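Local coordinates for putative lipoprotein (Campylobacter jejuni subsp. jejuni, PDB 2G5G), which binds haem cofacially, two haems lying face to face in a dimer with tyrosine as an iron ligand, and probably serves in bacterial haem transport, at residues Ile76-Ala81 and Ser133-Leu138; Ala219-Thr224 and Val245-Tyr250. All blocks are in the same frame, centred on the assembly; numbering follows the deposited sequence.

Contact 1 (Ile76-Ala81 and Ser133-Leu138); sequences INFDVA and SKSKIL
Asp79 and Lys136 meet where the edge strand 137-141 begins to pair with strand 78-82. Their side chains cross obliquely: Asp79 CG lies beside its own backbone N (chi1 -62°), and Asp79 OD1 accepts from Lys136 N at 2.9 Å. The donor stands above the carboxylate plane, 40° out of it, although the N-H points almost straight at OD1 (166°). Lys136 CB lies 3.5 Å from Asp79 OD1, while the rest of the lysine chain leads away, bending at chi3, and NZ forms a salt bridge with Asp94. The other carboxylate oxygen, OD2, is held by His211 and Asn213.

One residue earlier in each segment, the roles of side chain and backbone are exchanged. Ser135 OG, placed beside its own N, donates to Phe78 O at 2.7 Å, well tilted from the carbonyl plane. Water 1 adds a bridge, accepting from Phe78 N and lying within hydrogen-bonding distance of Lys134 O. Within the loop, Ser133 OG takes Ser135 N in an ST turn.

Regular parallel pairing follows. Val80 N donates to Lys136 O (3.0 Å) and Leu138 N to Val80 O (2.8 Å), so Val80 uses both its backbone groups on the edge strand. Val80 and Ile137 share one face of the sheet, where helix 124-131 covers them; Ala81 and Leu138 share the other, their CB atoms 4.1 Å apart.

The chemistry implies that side-chain oxygens continue the ladder ahead of the first bridged pair, Val80 with Ile137: a hydroxyl and a carboxylate join the two segments where the backbones do not bond directly. Asp79, buried and gripped through both oxygens, is probably stabilised as the anion by these donors.

Contact 2 (Ala219-Thr224 and Val245-Tyr250); sequences AGSYHT and VVNLSY
Ser221, opening the short helix 221-224 after strand 214-220, meets Asn247 of strand 243-248 in the mixed sheet of this ChaN-family fold. Strand 44-49 lies between these two parallel strands, and the contact reaches past it from the helix, whose N-cap residue is Gly220.

The polar part is a single direct hydrogen bond, Asn247 ND2 to Ser221 OG. At 2.5 Å between Asn247 ND2 and Ser221 OG it is unusually short, and the exact length is doubtful; the N-H points nearly straight at the oxygen (166°). The hydroxyl oxygen lies in the amide plane, only 6° out of it. Asn247 CG is anti to the backbone N (chi1 -169°), from where the amide extends to the serine.

Van der Waals packing involves the last residue of the helix. Val245 CG1 approaches Thr224 CB at 4.2 Å and comes closer still to the backbone, 3.3 Å from Thr224 O. Leu46 of the intervening strand touches both Thr224 and Val245.

Water completes the polar end: water 2 donates to Leu248 O at 2.7 Å and is hydrogen-bonded to Ser221 OG at 2.8 Å.

How the contacts relate
Contacts 1 and 2 belong to the same mixed sheet and are joined through neighbouring strands: 78-82, from contact 1, lies beside 214-220, which leads into the helix of contact 2. Their centres are 20 Å apart and their nearest atoms about 6 Å apart, so they do not touch. Backbone bonds from Asp79 and Ala81 to strand 214-220, among them Ala81 with Leu216 and Leu218, tie contact 1 to that strand. Contact 1 pairs adjacent strands at one sheet edge, whereas contact 2 spans an intervening strand nearer the centre of the chain. Neither contains a residue of the haem pocket, which includes Tyr151 and Leu193; the side chain of Ser221 is about 13 Å from a bound haem.

Contact 1 (Ile76-Ala81 and Ser133-Leu138)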
loop_
_atom_site.group_PDB
_atom_site.type_symbol
_atom_site.label_atom_id
_atom_site.label_comp_id
_atom_site.label_asym_id
_atom_site.label_seq_id
_atom_site.Cartn_x
_atom_site.Cartn_y
_atom_site.Cartn_z
ATOM N N ILE A 76 25.427 -27.802 -20.933
ATOM C CA ILE A 76 25.483 -26.361 -20.700
ATOM C C ILE A 76 24.512 -26.043 -19.555
ATOM O O ILE A 76 23.324 -26.400 -19.641
ATOM C CB ILE A 76 25.129 -25.597 -21.980
ATOM C CG1 ILE A 76 26.200 -25.867 -23.053
ATOM C CG2 ILE A 76 24.999 -24.096 -21.689
ATOM C CD1 ILE A 76 25.802 -25.429 -24.438
ATOM N N ASN A 77 25.018 -25.420 -18.480
ATOM C CA ASN A 77 24.203 -25.013 -17.334
ATOM C C ASN A 77 23.096 -24.056 -17.790
ATOM O O ASN A 77 23.343 -23.195 -18.629
ATOM C CB ASN A 77 25.022 -24.270 -16.272
ATOM C CG ASN A 77 25.950 -25.167 -15.489
ATOM O OD1 ASN A 77 25.721 -26.361 -15.372
ATOM N ND2 ASN A 77 27.011 -24.575 -14.936
ATOM N N PHE A 78 21.910 -24.197 -17.207
ATOM C CA PHE A 78 20.801 -23.303 -17.559
ATOM C C PHE A 78 19.899 -23.110 -16.365
ATOM O O PHE A 78 19.286 -24.089 -15.875
ATOM C CB PHE A 78 19.998 -23.899 -18.729
ATOM C CG PHE A 78 18.795 -23.083 -19.136
ATOM C CD1 PHE A 78 17.541 -23.687 -19.259
ATOM C CD2 PHE A 78 18.929 -21.727 -19.450
ATOM C CE1 PHE A 78 16.432 -22.947 -19.671
ATOM C CE2 PHE A 78 17.802 -20.973 -19.866
ATOM C CZ PHE A 78 16.580 -21.586 -19.986
ATOM N N ASP A 79 19.796 -21.858 -15.908
ATOM C CA ASP A 79 19.018 -21.523 -14.698
ATOM C C ASP A 79 17.803 -20.635 -14.970
ATOM O O ASP A 79 17.732 -20.052 -16.034
ATOM C CB ASP A 79 19.915 -20.853 -13.685
ATOM C CG ASP A 79 21.046 -21.769 -13.222
ATOM O OD1 ASP A 79 20.829 -23.002 -13.167
ATOM O OD2 ASP A 79 22.147 -21.259 -12.944
ATOM N N VAL A 80 16.872 -20.543 -14.010
ATOM C CA VAL A 80 15.632 -19.756 -14.158
ATOM C C VAL A 80 15.453 -18.769 -13.009
ATOM O O VAL A 80 15.423 -19.152 -11.841
ATOM C CB VAL A 80 14.382 -20.649 -14.293
ATOM C CG1 VAL A 80 13.087 -19.793 -14.352
ATOM C CG2 VAL A 80 14.480 -21.489 -15.535
ATOM N N ALA A 81 15.391 -17.482 -13.354
ATOM C CA ALA A 81 15.162 -16.437 -12.365
ATOM C C ALA A 81 13.670 -16.115 -12.378
ATOM O O ALA A 81 13.014 -16.170 -13.417
ATOM C CB ALA A 81 15.995 -15.176 -12.718
ATOM N N SER A 133 14.223 -30.190 -12.944
ATOM C CA SER A 133 15.168 -30.367 -14.033
ATOM C C SER A 133 16.548 -30.099 -13.445
ATOM O O SER A 133 16.713 -30.035 -12.244
ATOM C CB SER A 133 14.880 -29.367 -15.174
ATOM O OG SER A 133 14.953 -28.026 -14.678
ATOM N N LYS A 134 17.528 -29.887 -14.306
ATOM C CA LYS A 134 18.866 -29.509 -13.879
ATOM C C LYS A 134 19.029 -28.011 -13.583
ATOM O O LYS A 134 20.121 -27.563 -13.197
ATOM C CB LYS A 134 19.846 -29.964 -14.948
ATOM C CG LYS A 134 19.973 -31.489 -14.999
ATOM C CD LYS A 134 20.859 -31.903 -16.124
ATOM C CE LYS A 134 21.371 -33.295 -15.852
ATOM N NZ LYS A 134 22.639 -33.584 -16.567
ATOM N N SER A 135 17.958 -27.234 -13.762
ATOM C CA SER A 135 18.013 -25.795 -13.511
ATOM C C SER A 135 18.031 -25.453 -12.040
ATOM O O SER A 135 17.393 -26.125 -11.235
ATOM C CB SER A 135 16.798 -25.088 -14.133
ATOM O OG SER A 135 16.858 -25.179 -15.530
ATOM N N LYS A 136 18.735 -24.386 -11.690
ATOM C CA LYS A 136 18.547 -23.783 -10.386
ATOM C C LYS A 136 17.556 -22.610 -10.464
ATOM O O LYS A 136 17.582 -21.799 -11.414
ATOM C CB LYS A 136 19.874 -23.313 -9.773
ATOM C CG LYS A 136 19.730 -22.825 -8.335
ATOM C CD LYS A 136 21.032 -22.852 -7.577
ATOM C CE LYS A 136 21.772 -21.565 -7.790
ATOM N NZ LYS A 136 22.956 -21.485 -6.879
ATOM N N ILE A 137 16.685 -22.519 -9.469
ATOM C CA ILE A 137 15.797 -21.344 -9.358
ATOM C C ILE A 137 16.476 -20.194 -8.647
ATOM O O ILE A 137 16.990 -20.345 -7.516
ATOM C CB ILE A 137 14.411 -21.697 -8.706
ATOM C CG1 ILE A 137 13.638 -22.626 -9.647
ATOM C CG2 ILE A 137 13.608 -20.423 -8.409
ATOM C CD1 ILE A 137 12.340 -23.207 -9.116
ATOM N N LEU A 138 16.473 -19.030 -9.299
ATOM C CA LEU A 138 17.030 -17.823 -8.717
ATOM C C LEU A 138 15.918 -16.846 -8.307
ATOM O O LEU A 138 14.937 -16.692 -9.039
ATOM C CB LEU A 138 17.984 -17.128 -9.718
ATOM C CG LEU A 138 18.988 -17.982 -10.504
ATOM C CD1 LEU A 138 19.720 -17.118 -11.583
ATOM C CD2 LEU A 138 20.005 -18.680 -9.552
HETATM O O HOH W 1 21.898 -26.270 -15.281
#

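Contact 2 (Ala219-Thr224 and Val245-Tyr250)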
loop_
_atom_site.group_PDB
_atom_site.type_symbol
_atom_site.label_atom_id
_atom_site.label_comp_id
_atom_site.label_asym_id
_atom_site.label_seq_id
_atom_site.Cartn_x
_atom_site.Cartn_y
_atom_site.Cartn_z
ATOM N N ALA A 219 8.772 -12.995 -15.744
ATOM C CA ALA A 219 8.360 -11.754 -15.088
ATOM C C ALA A 219 7.174 -11.185 -15.872
ATOM O O ALA A 219 6.859 -11.647 -16.947
ATOM C CB ALA A 219 9.523 -10.700 -15.046
ATOM N N GLY A 220 6.490 -10.207 -15.303
ATOM C CA GLY A 220 5.343 -9.640 -15.999
ATOM C C GLY A 220 5.831 -8.908 -17.228
ATOM O O GLY A 220 6.974 -8.439 -17.271
ATOM N N SER A 221 4.953 -8.792 -18.213
ATOM C CA SER A 221 5.253 -8.077 -19.439
ATOM C C SER A 221 5.795 -6.663 -19.259
ATOM O O SER A 221 6.652 -6.244 -20.045
ATOM C CB SER A 221 4.038 -8.096 -20.361
ATOM O OG SER A 221 3.904 -9.420 -20.856
ATOM N N TYR A 222 5.314 -5.892 -18.262
ATOM C CA TYR A 222 5.840 -4.517 -18.114
ATOM C C TYR A 222 7.311 -4.517 -17.720
ATOM O O TYR A 222 8.064 -3.591 -18.090
ATOM C CB TYR A 222 5.021 -3.640 -17.158
ATOM C CG TYR A 222 3.558 -3.518 -17.550
ATOM C CD1 TYR A 222 3.173 -3.441 -18.887
ATOM C CD2 TYR A 222 2.564 -3.486 -16.579
ATOM C CE1 TYR A 222 1.819 -3.324 -19.252
ATOM C CE2 TYR A 222 1.217 -3.376 -16.926
ATOM C CZ TYR A 222 0.856 -3.287 -18.261
ATOM O OH TYR A 222 -0.475 -3.194 -18.600
ATOM N N HIS A 223 7.710 -5.577 -17.012
ATOM C CA HIS A 223 9.100 -5.788 -16.606
ATOM C C HIS A 223 10.027 -6.241 -17.743
ATOM O O HIS A 223 11.182 -5.859 -17.802
ATOM C CB HIS A 223 9.128 -6.827 -15.456
ATOM C CG HIS A 223 8.527 -6.311 -14.195
ATOM N ND1 HIS A 223 9.101 -5.299 -13.462
ATOM C CD2 HIS A 223 7.397 -6.663 -13.537
ATOM C CE1 HIS A 223 8.348 -5.040 -12.408
ATOM N NE2 HIS A 223 7.311 -5.858 -12.427
ATOM N N THR A 224 9.513 -7.050 -18.634
ATOM C CA THR A 224 10.352 -7.588 -19.699
ATOM C C THR A 224 10.451 -6.638 -20.897
ATOM O O THR A 224 11.323 -6.808 -21.767
ATOM C CB THR A 224 9.914 -8.972 -20.124
ATOM O OG1 THR A 224 8.619 -8.911 -20.727
ATOM C CG2 THR A 224 9.929 -9.953 -18.891
ATOM N N VAL A 245 14.266 -11.063 -25.734
ATOM C CA VAL A 245 13.011 -10.842 -25.024
ATOM C C VAL A 245 11.887 -11.499 -25.797
ATOM O O VAL A 245 11.707 -11.240 -27.001
ATOM C CB VAL A 245 12.684 -9.334 -24.822
ATOM C CG1 VAL A 245 11.360 -9.181 -24.038
ATOM C CG2 VAL A 245 13.858 -8.573 -24.149
ATOM N N VAL A 246 11.170 -12.375 -25.108
ATOM C CA VAL A 246 10.026 -13.073 -25.687
ATOM C C VAL A 246 8.798 -12.702 -24.900
ATOM O O VAL A 246 8.729 -12.941 -23.681
ATOM C CB VAL A 246 10.177 -14.602 -25.640
ATOM C CG1 VAL A 246 8.896 -15.296 -26.259
ATOM C CG2 VAL A 246 11.420 -15.056 -26.405
ATOM N N ASN A 247 7.806 -12.127 -25.567
ATOM C CA ASN A 247 6.620 -11.698 -24.819
ATOM C C ASN A 247 5.465 -12.598 -25.206
ATOM O O ASN A 247 5.295 -12.925 -26.386
ATOM C CB ASN A 247 6.235 -10.231 -25.059
ATOM C CG ASN A 247 5.165 -9.744 -24.046
ATOM O OD1 ASN A 247 4.229 -9.011 -24.378
ATOM N ND2 ASN A 247 5.297 -10.189 -22.821
ATOM N N LEU A 248 4.701 -13.009 -24.205
ATOM C CA LEU A 248 3.475 -13.795 -24.412
ATOM C C LEU A 248 2.331 -12.776 -24.512
ATOM O O LEU A 248 2.021 -12.090 -23.539
ATOM C CB LEU A 248 3.283 -14.778 -23.236
ATOM C CG LEU A 248 4.514 -15.674 -22.977
ATOM C CD1 LEU A 248 4.297 -16.533 -21.705
ATOM C CD2 LEU A 248 4.880 -16.519 -24.212
ATOM N N SER A 249 1.755 -12.619 -25.698
ATOM C CA SER A 249 0.843 -11.474 -25.896
ATOM C C SER A 249 -0.480 -11.605 -25.159
ATOM O O SER A 249 -0.957 -12.704 -24.870
ATOM C CB SER A 249 0.585 -11.166 -27.375
ATOM O OG SER A 249 -0.040 -12.244 -28.042
ATOM N N TYR A 250 -1.024 -10.450 -24.825
ATOM C CA TYR A 250 -2.407 -10.311 -24.385
ATOM C C TYR A 250 -2.865 -8.908 -24.796
ATOM O O TYR A 250 -2.173 -7.933 -24.543
ATOM C CB TYR A 250 -2.546 -10.493 -22.868
ATOM C CG TYR A 250 -3.994 -10.406 -22.423
ATOM C CD1 TYR A 250 -4.803 -11.543 -22.383
ATOM C CD2 TYR A 250 -4.558 -9.172 -22.079
ATOM C CE1 TYR A 250 -6.150 -11.450 -21.994
ATOM C CE2 TYR A 250 -5.897 -9.068 -21.699
ATOM C CZ TYR A 250 -6.676 -10.206 -21.657
ATOM O OH TYR A 250 -7.995 -10.092 -21.282
HETATM O O HOH W 2 1.327 -10.117 -21.826
#